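Local coordinates for protein glutathione peroxidase-like peroxiredoxin HYR1 (Saccharomyces cerevisiae, PDB 3CMI) that reduces hydroperoxides at the expense of thioredoxin and, as a sensor of hydroperoxide stress, oxidises and thereby activates the transcription factor YAP1, at residues V35-V40 against I68-N73; C44-Q49 against W133-F138; E52-Y57 against G95-I100. All blocks are in the same frame, centred on the assembly; numbering follows the deposited sequence.

From the N terminus, strand 34-41 comes first, and interaction 1 closes the loop from it through helix 47-60 to its parallel neighbour, strand 65-72, a beta-alpha-beta unit of the thioredoxin-like fold. Interaction 2 starts at the active-site turn leading into that helix and closes a much longer loop onto 133-138, which enters strand 137-140 on the other edge of strand 34-41. Interaction 3 starts further down the same helix, reaches the loop 95-100 and is nested inside interaction 2. Interaction 1 crosses both others and touches both: N39 O accepts a probable hydrogen bond from F135 N of interaction 2, and P99 O of interaction 3 one from G69 N.

Interaction 1 of 3, residues V35-V40 against I68-N73; sequences VLIVNV and IGFPCN
I68-P71 of the edge strand 65-72 pair in parallel with I37-V40, and a ladder of backbone hydrogen bonds runs between the strands. I68 N gives to L36 O (3.0 Å), V38 N to I68 O, F70 N to V38 O (2.8 Å), and V40 N to F70 O. The last donor sits 48° above the carbonyl plane. A weak bond from C72 N to V40 O follows as the strand ends.

This is the strand pair of a beta-alpha-beta unit, joined through helix 47-60, in a thioredoxin-like sheet. G69 puts no side chain on the face of V38 and V40, which leaves that side to V40 CG2; its CA makes a C-H...O contact with V38 O (3.3 Å).

On the face shared by I37, N39, I68 and F70, the F70 side chain can be traced outward. CB lies 4.1 Å from V38 O. CG is anti to the carbonyl carbon (chi1 -74°), which carries the ring across to I37, whose CG2 meets CD1 and CE1 of F70 obliquely at 3.8 and 3.7 Å. Beyond, the ring reaches helix 113-121, packing edge-to-face with Y115 and touching V114. A flat, apolar phenylalanine suits this buried layer between sheet and helix, as do branched residues: V35 CG1 touches I68 CG1 at 3.8 Å.

Interaction 2 of 3, residues C44-Q49 against W133-F138; sequences CGFTPQ and WNFEKF
F46 and F135 meet across two turning backbones that stay well apart: F46 is the N-cap residue of helix 47-60, F135 bends its chain with a positive phi (69°) just ahead of strand 137-140, and the CA atoms of Q49 and F135 are 7.8 Å apart. F46, W133 and F135 form an aromatic cluster, whose large, flat side chains span the gap. F46 CB touches F135 CZ at 3.7 Å, and the two rings lie obliquely, neither stacked nor edge-to-face. F46 meets W133 rim to rim, CE1 of F46 coming 3.5 Å from W133 CH2 with the planes at 68°.

W133-N134-F135 opens the WNFEKF sequence, a signature of the glutathione peroxidase family. In relatives its Trp and Asn stand beside the peroxidatic residue. Here C44, the active-site cysteine two residues before F46, has its SG 11.5 Å from N134 ND2, so that arrangement is not assembled in this structure. N134 ND2 instead lies over one face of W133, near the rim, and 3.8 Å from F46 CZ.

Q49 uses its aliphatic part: CB stands 3.7 Å above the centre of the F135 ring as a CH-pi contact. A bend at chi2 (67°) turns its amide back, and NE2 makes a weak bond to F46 O. A long, flexible glutamine can serve both purposes. Y50, the next helix residue, adds to the aromatic surroundings of F135 by packing edge-to-face with it. On the strand side, K137 NZ donates to F135 O at 2.7 Å, nearly along the C=O axis, and also bonds T154 O.

Interaction 3 of 3, residues E52-Y57 against G95-I100; sequences ELEALY and GVTFPI
E54 and Y57 of helix 47-60, the connecting helix of the beta-alpha-beta unit in this thioredoxin-like fold, hold T97 and F98 of the loop that follows strand 65-72.

Two hydrogen bonds tie T97 to E54. T97 OG1 gives its proton to the syn lone pair of E54 OE1 at 2.6 Å, and T97 N donates to E54 OE2 at 2.8 Å in a fairly straight bond (163°) that arrives from above the carboxylate plane. Each carboxylate oxygen thus has its own donor on one residue, for which a threonine offering both hydroxyl and amide is well suited. OE1 also forms a salt bridge with K58, which would be expected to stabilise the negative charge.

Apolar packing comes from L53, one turn nearer the N terminus of the helix than Y57. With CG between the backbone N and the carbonyl carbon (chi1 55°), the F98 ring runs from CB to L53, whose CB meets F98 CE2 at 3.8 Å and also CZ.

In the aromatic contact, F98 CB sits 3.5 Å above the centre of the Y57 ring as a CH-pi contact, and the F98 ring turns its edge to that tyrosine face with the planes at 73°. At the rim of the same tyrosine, T97 OG1 lies in the ring plane, 3.3 Å from Y57 CE2.

Interaction 1 of 3, residues V35-V40 against I68-N73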
loop_
_atom_site.group_PDB
_atom_site.type_symbol
_atom_site.label_atom_id
_atom_site.label_comp_id
_atom_site.label_asym_id
_atom_site.label_seq_id
_atom_site.Cartn_x
_atom_site.Cartn_y
_atom_site.Cartn_z
ATOM N N VAL A 35 -1.091 -4.254 -6.993
ATOM C CA VAL A 35 -1.360 -3.167 -6.051
ATOM C C VAL A 35 -0.178 -2.926 -5.113
ATOM O O VAL A 35 0.355 -3.863 -4.511
ATOM C CB VAL A 35 -2.643 -3.438 -5.198
ATOM C CG1 VAL A 35 -3.013 -2.218 -4.361
ATOM C CG2 VAL A 35 -3.819 -3.834 -6.088
ATOM N N LEU A 36 0.223 -1.663 -5.001
ATOM C CA LEU A 36 1.218 -1.250 -4.013
ATOM C C LEU A 36 0.456 -0.558 -2.883
ATOM O O LEU A 36 -0.226 0.437 -3.113
ATOM C CB LEU A 36 2.232 -0.306 -4.669
ATOM C CG LEU A 36 3.653 -0.032 -4.144
ATOM C CD1 LEU A 36 3.788 1.370 -3.571
ATOM C CD2 LEU A 36 4.147 -1.070 -3.137
ATOM N N ILE A 37 0.524 -1.109 -1.673
ATOM C CA ILE A 37 -0.116 -0.463 -0.538
ATOM C C ILE A 37 0.935 0.224 0.323
ATOM O O ILE A 37 1.864 -0.413 0.820
ATOM C CB ILE A 37 -1.010 -1.437 0.283
ATOM C CG1 ILE A 37 -2.142 -1.972 -0.606
ATOM C CG2 ILE A 37 -1.599 -0.728 1.514
ATOM C CD1 ILE A 37 -3.074 -2.942 0.070
ATOM N N VAL A 38 0.782 1.535 0.482
ATOM C CA VAL A 38 1.767 2.343 1.192
ATOM C C VAL A 38 1.106 3.190 2.280
ATOM O O VAL A 38 0.118 3.885 2.032
ATOM C CB VAL A 38 2.600 3.224 0.204
ATOM C CG1 VAL A 38 1.698 4.175 -0.602
ATOM C CG2 VAL A 38 3.676 3.995 0.932
ATOM N N ASN A 39 1.633 3.104 3.497
ATOM C CA ASN A 39 1.216 4.031 4.541
ATOM C C ASN A 39 1.967 5.343 4.367
ATOM O O ASN A 39 3.188 5.371 4.203
ATOM C CB ASN A 39 1.374 3.454 5.952
ATOM C CG ASN A 39 2.812 3.153 6.311
ATOM O OD1 ASN A 39 3.410 3.825 7.156
ATOM N ND2 ASN A 39 3.372 2.133 5.685
ATOM N N VAL A 40 1.212 6.426 4.383
ATOM C CA VAL A 40 1.708 7.726 3.999
ATOM C C VAL A 40 1.700 8.665 5.201
ATOM O O VAL A 40 0.924 8.475 6.135
ATOM C CB VAL A 40 0.871 8.238 2.794
ATOM C CG1 VAL A 40 0.480 9.703 2.925
ATOM C CG2 VAL A 40 1.595 7.929 1.493
ATOM N N ILE A 68 -2.505 2.343 -3.353
ATOM C CA ILE A 68 -3.453 2.805 -2.342
ATOM C C ILE A 68 -2.643 3.403 -1.192
ATOM O O ILE A 68 -1.860 2.703 -0.543
ATOM C CB ILE A 68 -4.401 1.664 -1.844
ATOM C CG1 ILE A 68 -4.940 0.822 -3.018
ATOM C CG2 ILE A 68 -5.542 2.234 -0.984
ATOM C CD1 ILE A 68 -5.755 1.603 -4.083
ATOM N N GLY A 69 -2.798 4.709 -0.983
ATOM C CA GLY A 69 -2.064 5.414 0.069
ATOM C C GLY A 69 -2.897 5.586 1.324
ATOM O O GLY A 69 -4.004 6.108 1.265
ATOM N N PHE A 70 -2.367 5.136 2.458
ATOM C CA PHE A 70 -3.044 5.283 3.743
ATOM C C PHE A 70 -2.333 6.319 4.622
ATOM O O PHE A 70 -1.252 6.044 5.157
ATOM C CB PHE A 70 -3.110 3.941 4.486
ATOM C CG PHE A 70 -4.116 2.969 3.927
ATOM C CD1 PHE A 70 -3.764 2.085 2.906
ATOM C CD2 PHE A 70 -5.409 2.913 4.444
ATOM C CE1 PHE A 70 -4.691 1.171 2.401
ATOM C CE2 PHE A 70 -6.341 2.007 3.948
ATOM C CZ PHE A 70 -5.980 1.133 2.924
ATOM N N PRO A 71 -2.920 7.521 4.756
ATOM C CA PRO A 71 -2.467 8.487 5.755
ATOM C C PRO A 71 -2.481 7.913 7.170
ATOM O O PRO A 71 -3.384 7.155 7.531
ATOM C CB PRO A 71 -3.500 9.617 5.641
ATOM C CG PRO A 71 -3.972 9.537 4.232
ATOM C CD PRO A 71 -4.014 8.067 3.928
ATOM N N CYS A 72 -1.473 8.283 7.952
ATOM C CA CYS A 72 -1.313 7.809 9.320
ATOM C C CYS A 72 -0.452 8.811 10.073
ATOM O O CYS A 72 0.527 9.326 9.530
ATOM C CB CYS A 72 -0.647 6.428 9.325
ATOM S SG CYS A 72 -0.430 5.690 10.952
ATOM N N ASN A 73 -0.816 9.082 11.323
ATOM C CA ASN A 73 -0.092 10.055 12.138
ATOM C C ASN A 73 0.711 9.433 13.290
ATOM O O ASN A 73 1.125 10.132 14.213
ATOM C CB ASN A 73 -1.061 11.123 12.661
ATOM C CG ASN A 73 -0.352 12.376 13.143
ATOM O OD1 ASN A 73 -0.686 12.921 14.197
ATOM N ND2 ASN A 73 0.635 12.835 12.379
#

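Interaction 2 of 3, residues C44-Q49 against W133-F138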
loop_
_atom_site.group_PDB
_atom_site.type_symbol
_atom_site.label_atom_id
_atom_site.label_comp_id
_atom_site.label_asym_id
_atom_site.label_seq_id
_atom_site.Cartn_x
_atom_site.Cartn_y
_atom_site.Cartn_z
ATOM N N CYS A 44 3.245 17.127 6.723
ATOM C CA CYS A 44 3.972 17.574 5.535
ATOM C C CYS A 44 5.483 17.379 5.682
ATOM O O CYS A 44 5.977 17.050 6.765
ATOM C CB CYS A 44 3.665 19.048 5.249
ATOM S SG CYS A 44 1.912 19.440 5.050
ATOM N N GLY A 45 6.205 17.579 4.582
ATOM C CA GLY A 45 7.667 17.549 4.590
ATOM C C GLY A 45 8.282 16.267 4.064
ATOM O O GLY A 45 9.431 15.949 4.384
ATOM N N PHE A 46 7.524 15.536 3.250
ATOM C CA PHE A 46 7.997 14.279 2.676
ATOM C C PHE A 46 7.846 14.232 1.149
ATOM O O PHE A 46 7.647 13.164 0.566
ATOM C CB PHE A 46 7.290 13.089 3.340
ATOM C CG PHE A 46 7.620 12.923 4.797
ATOM C CD1 PHE A 46 8.766 12.239 5.190
ATOM C CD2 PHE A 46 6.789 13.453 5.777
ATOM C CE1 PHE A 46 9.079 12.088 6.538
ATOM C CE2 PHE A 46 7.091 13.305 7.130
ATOM C CZ PHE A 46 8.239 12.621 7.511
ATOM N N THR A 47 7.987 15.397 0.514
ATOM C CA THR A 47 7.775 15.567 -0.932
ATOM C C THR A 47 8.519 14.566 -1.842
ATOM O O THR A 47 7.913 14.039 -2.778
ATOM C CB THR A 47 8.072 17.023 -1.389
ATOM O OG1 THR A 47 7.689 17.943 -0.359
ATOM C CG2 THR A 47 7.312 17.355 -2.669
ATOM N N PRO A 48 9.825 14.308 -1.589
ATOM C CA PRO A 48 10.534 13.332 -2.433
ATOM C C PRO A 48 9.871 11.952 -2.488
ATOM O O PRO A 48 9.911 11.293 -3.526
ATOM C CB PRO A 48 11.911 13.228 -1.769
ATOM C CG PRO A 48 12.089 14.526 -1.080
ATOM C CD PRO A 48 10.727 14.889 -0.575
ATOM N N GLN A 49 9.263 11.534 -1.382
ATOM C CA GLN A 49 8.612 10.227 -1.291
ATOM C C GLN A 49 7.347 10.146 -2.149
ATOM O O GLN A 49 7.124 9.148 -2.839
ATOM C CB GLN A 49 8.302 9.881 0.168
ATOM C CG GLN A 49 9.528 9.506 1.006
ATOM C CD GLN A 49 10.497 10.665 1.222
ATOM O OE1 GLN A 49 11.704 10.532 0.994
ATOM N NE2 GLN A 49 9.971 11.806 1.657
ATOM N N TRP A 133 7.837 2.708 10.336
ATOM C CA TRP A 133 7.817 4.139 10.042
ATOM C C TRP A 133 6.944 4.466 8.831
ATOM O O TRP A 133 6.347 3.575 8.224
ATOM C CB TRP A 133 9.247 4.674 9.849
ATOM C CG TRP A 133 9.462 6.026 10.480
ATOM C CD1 TRP A 133 9.513 6.308 11.822
ATOM C CD2 TRP A 133 9.650 7.275 9.802
ATOM N NE1 TRP A 133 9.720 7.654 12.017
ATOM C CE2 TRP A 133 9.808 8.271 10.796
ATOM C CE3 TRP A 133 9.703 7.650 8.453
ATOM C CZ2 TRP A 133 10.015 9.620 10.481
ATOM C CZ3 TRP A 133 9.907 8.994 8.138
ATOM C CH2 TRP A 133 10.062 9.961 9.150
ATOM N N ASN A 134 6.863 5.750 8.497
ATOM C CA ASN A 134 6.187 6.206 7.282
ATOM C C ASN A 134 6.690 5.489 6.034
ATOM O O ASN A 134 7.867 5.139 5.950
ATOM C CB ASN A 134 6.385 7.711 7.108
ATOM C CG ASN A 134 5.684 8.523 8.176
ATOM O OD1 ASN A 134 4.530 8.260 8.517
ATOM N ND2 ASN A 134 6.378 9.524 8.704
ATOM N N PHE A 135 5.789 5.265 5.077
ATOM C CA PHE A 135 6.141 4.764 3.732
ATOM C C PHE A 135 6.647 3.320 3.661
ATOM O O PHE A 135 7.459 2.981 2.799
ATOM C CB PHE A 135 7.108 5.720 3.007
ATOM C CG PHE A 135 6.622 7.138 2.945
ATOM C CD1 PHE A 135 5.606 7.502 2.066
ATOM C CD2 PHE A 135 7.178 8.111 3.766
ATOM C CE1 PHE A 135 5.148 8.818 2.010
ATOM C CE2 PHE A 135 6.732 9.427 3.720
ATOM C CZ PHE A 135 5.713 9.783 2.841
ATOM N N GLU A 136 6.157 2.470 4.556
ATOM C CA GLU A 136 6.320 1.031 4.398
ATOM C C GLU A 136 5.365 0.566 3.285
ATOM O O GLU A 136 4.290 1.145 3.101
ATOM C CB GLU A 136 6.036 0.313 5.719
ATOM C CG GLU A 136 6.854 -0.940 5.915
ATOM C CD GLU A 136 6.948 -1.393 7.364
ATOM O OE1 GLU A 136 6.487 -2.509 7.648
ATOM O OE2 GLU A 136 7.488 -0.659 8.218
ATOM N N LYS A 137 5.771 -0.463 2.543
ATOM C CA LYS A 137 5.105 -0.852 1.295
ATOM C C LYS A 137 4.822 -2.352 1.213
ATOM O O LYS A 137 5.676 -3.184 1.562
ATOM C CB LYS A 137 5.966 -0.448 0.094
ATOM C CG LYS A 137 6.359 1.030 0.041
ATOM C CD LYS A 137 7.702 1.205 -0.632
ATOM C CE LYS A 137 8.206 2.639 -0.521
ATOM N NZ LYS A 137 9.091 2.853 0.658
ATOM N N PHE A 138 3.620 -2.684 0.750
ATOM C CA PHE A 138 3.219 -4.063 0.494
ATOM C C PHE A 138 2.819 -4.178 -0.968
ATOM O O PHE A 138 2.019 -3.382 -1.463
ATOM C CB PHE A 138 2.011 -4.463 1.348
ATOM C CG PHE A 138 2.269 -4.490 2.832
ATOM C CD1 PHE A 138 2.257 -3.313 3.583
ATOM C CD2 PHE A 138 2.449 -5.702 3.493
ATOM C CE1 PHE A 138 2.462 -3.346 4.965
ATOM C CE2 PHE A 138 2.647 -5.740 4.869
ATOM C CZ PHE A 138 2.662 -4.560 5.605
#

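Interaction 3 of 3, residues E52-Y57 against G95-I100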
loop_
_atom_site.group_PDB
_atom_site.type_symbol
_atom_site.label_atom_id
_atom_site.label_comp_id
_atom_site.label_asym_id
_atom_site.label_seq_id
_atom_site.Cartn_x
_atom_site.Cartn_y
_atom_site.Cartn_z
ATOM N N GLU A 52 8.205 10.106 -6.006
ATOM C CA GLU A 52 8.611 8.778 -6.471
ATOM C C GLU A 52 7.420 7.829 -6.645
ATOM O O GLU A 52 7.368 7.069 -7.611
ATOM C CB GLU A 52 9.673 8.158 -5.551
ATOM C CG GLU A 52 11.089 8.677 -5.795
ATOM C CD GLU A 52 12.180 7.676 -5.411
ATOM O OE1 GLU A 52 13.209 8.104 -4.838
ATOM O OE2 GLU A 52 12.021 6.465 -5.692
ATOM N N LEU A 53 6.470 7.884 -5.710
ATOM C CA LEU A 53 5.254 7.076 -5.787
ATOM C C LEU A 53 4.407 7.468 -6.989
ATOM O O LEU A 53 3.936 6.603 -7.729
ATOM C CB LEU A 53 4.430 7.205 -4.503
ATOM C CG LEU A 53 4.990 6.541 -3.243
ATOM C CD1 LEU A 53 4.293 7.095 -2.015
ATOM C CD2 LEU A 53 4.876 5.019 -3.311
ATOM N N GLU A 54 4.222 8.775 -7.172
ATOM C CA GLU A 54 3.469 9.319 -8.300
ATOM C C GLU A 54 4.090 8.921 -9.641
ATOM O O GLU A 54 3.369 8.593 -10.586
ATOM C CB GLU A 54 3.349 10.843 -8.177
ATOM C CG GLU A 54 2.505 11.538 -9.263
ATOM C CD GLU A 54 1.035 11.125 -9.276
ATOM O OE1 GLU A 54 0.337 11.505 -10.233
ATOM O OE2 GLU A 54 0.568 10.427 -8.350
ATOM N N ALA A 55 5.423 8.932 -9.707
ATOM C CA ALA A 55 6.147 8.514 -10.903
ATOM C C ALA A 55 5.888 7.039 -11.216
ATOM O O ALA A 55 5.680 6.674 -12.369
ATOM C CB ALA A 55 7.651 8.788 -10.759
ATOM N N LEU A 56 5.898 6.201 -10.180
ATOM C CA LEU A 56 5.587 4.779 -10.318
ATOM C C LEU A 56 4.173 4.593 -10.861
ATOM O O LEU A 56 3.951 3.831 -11.808
ATOM C CB LEU A 56 5.719 4.083 -8.960
ATOM C CG LEU A 56 5.885 2.562 -8.900
ATOM C CD1 LEU A 56 7.243 2.134 -9.461
ATOM C CD2 LEU A 56 5.720 2.089 -7.459
ATOM N N TYR A 57 3.229 5.320 -10.269
ATOM C CA TYR A 57 1.826 5.253 -10.656
ATOM C C TYR A 57 1.620 5.702 -12.097
ATOM O O TYR A 57 0.985 4.995 -12.878
ATOM C CB TYR A 57 0.969 6.091 -9.701
ATOM C CG TYR A 57 -0.514 6.089 -10.005
ATOM C CD1 TYR A 57 -1.264 4.909 -9.939
ATOM C CD2 TYR A 57 -1.178 7.274 -10.329
ATOM C CE1 TYR A 57 -2.631 4.910 -10.203
ATOM C CE2 TYR A 57 -2.542 7.282 -10.602
ATOM C CZ TYR A 57 -3.260 6.098 -10.539
ATOM O OH TYR A 57 -4.614 6.107 -10.803
ATOM N N GLY A 95 -0.758 15.816 -3.347
ATOM C CA GLY A 95 -0.283 16.187 -4.684
ATOM C C GLY A 95 -0.078 15.005 -5.616
ATOM O O GLY A 95 0.643 15.103 -6.613
ATOM N N VAL A 96 -0.719 13.886 -5.285
ATOM C CA VAL A 96 -0.638 12.657 -6.075
ATOM C C VAL A 96 -1.979 12.398 -6.771
ATOM O O VAL A 96 -2.974 13.069 -6.473
ATOM C CB VAL A 96 -0.231 11.443 -5.194
ATOM C CG1 VAL A 96 1.140 11.668 -4.562
ATOM C CG2 VAL A 96 -1.280 11.163 -4.117
ATOM N N THR A 97 -2.008 11.441 -7.695
ATOM C CA THR A 97 -3.242 11.142 -8.437
ATOM C C THR A 97 -3.780 9.725 -8.205
ATOM O O THR A 97 -4.800 9.343 -8.779
ATOM C CB THR A 97 -3.091 11.379 -9.955
ATOM O OG1 THR A 97 -2.051 10.543 -10.468
ATOM C CG2 THR A 97 -2.776 12.848 -10.263
ATOM N N PHE A 98 -3.094 8.947 -7.375
ATOM C CA PHE A 98 -3.560 7.606 -7.039
ATOM C C PHE A 98 -4.454 7.653 -5.798
ATOM O O PHE A 98 -4.411 8.635 -5.057
ATOM C CB PHE A 98 -2.377 6.641 -6.857
ATOM C CG PHE A 98 -1.352 7.096 -5.855
ATOM C CD1 PHE A 98 -1.544 6.888 -4.487
ATOM C CD2 PHE A 98 -0.170 7.694 -6.279
ATOM C CE1 PHE A 98 -0.584 7.293 -3.561
ATOM C CE2 PHE A 98 0.792 8.102 -5.361
ATOM C CZ PHE A 98 0.584 7.901 -3.998
ATOM N N PRO A 99 -5.279 6.607 -5.573
ATOM C CA PRO A 99 -6.232 6.648 -4.451
ATOM C C PRO A 99 -5.600 6.874 -3.074
ATOM O O PRO A 99 -4.705 6.133 -2.662
ATOM C CB PRO A 99 -6.913 5.274 -4.515
ATOM C CG PRO A 99 -6.778 4.867 -5.940
ATOM C CD PRO A 99 -5.415 5.355 -6.341
ATOM N N ILE A 100 -6.079 7.915 -2.395
ATOM C CA ILE A 100 -5.718 8.219 -1.012
ATOM C C ILE A 100 -6.936 7.948 -0.130
ATOM O O ILE A 100 -8.060 8.308 -0.477
ATOM C CB ILE A 100 -5.230 9.692 -0.856
ATOM C CG1 ILE A 100 -3.964 9.949 -1.694
ATOM C CG2 ILE A 100 -5.030 10.077 0.616
ATOM C CD1 ILE A 100 -2.696 9.218 -1.227
#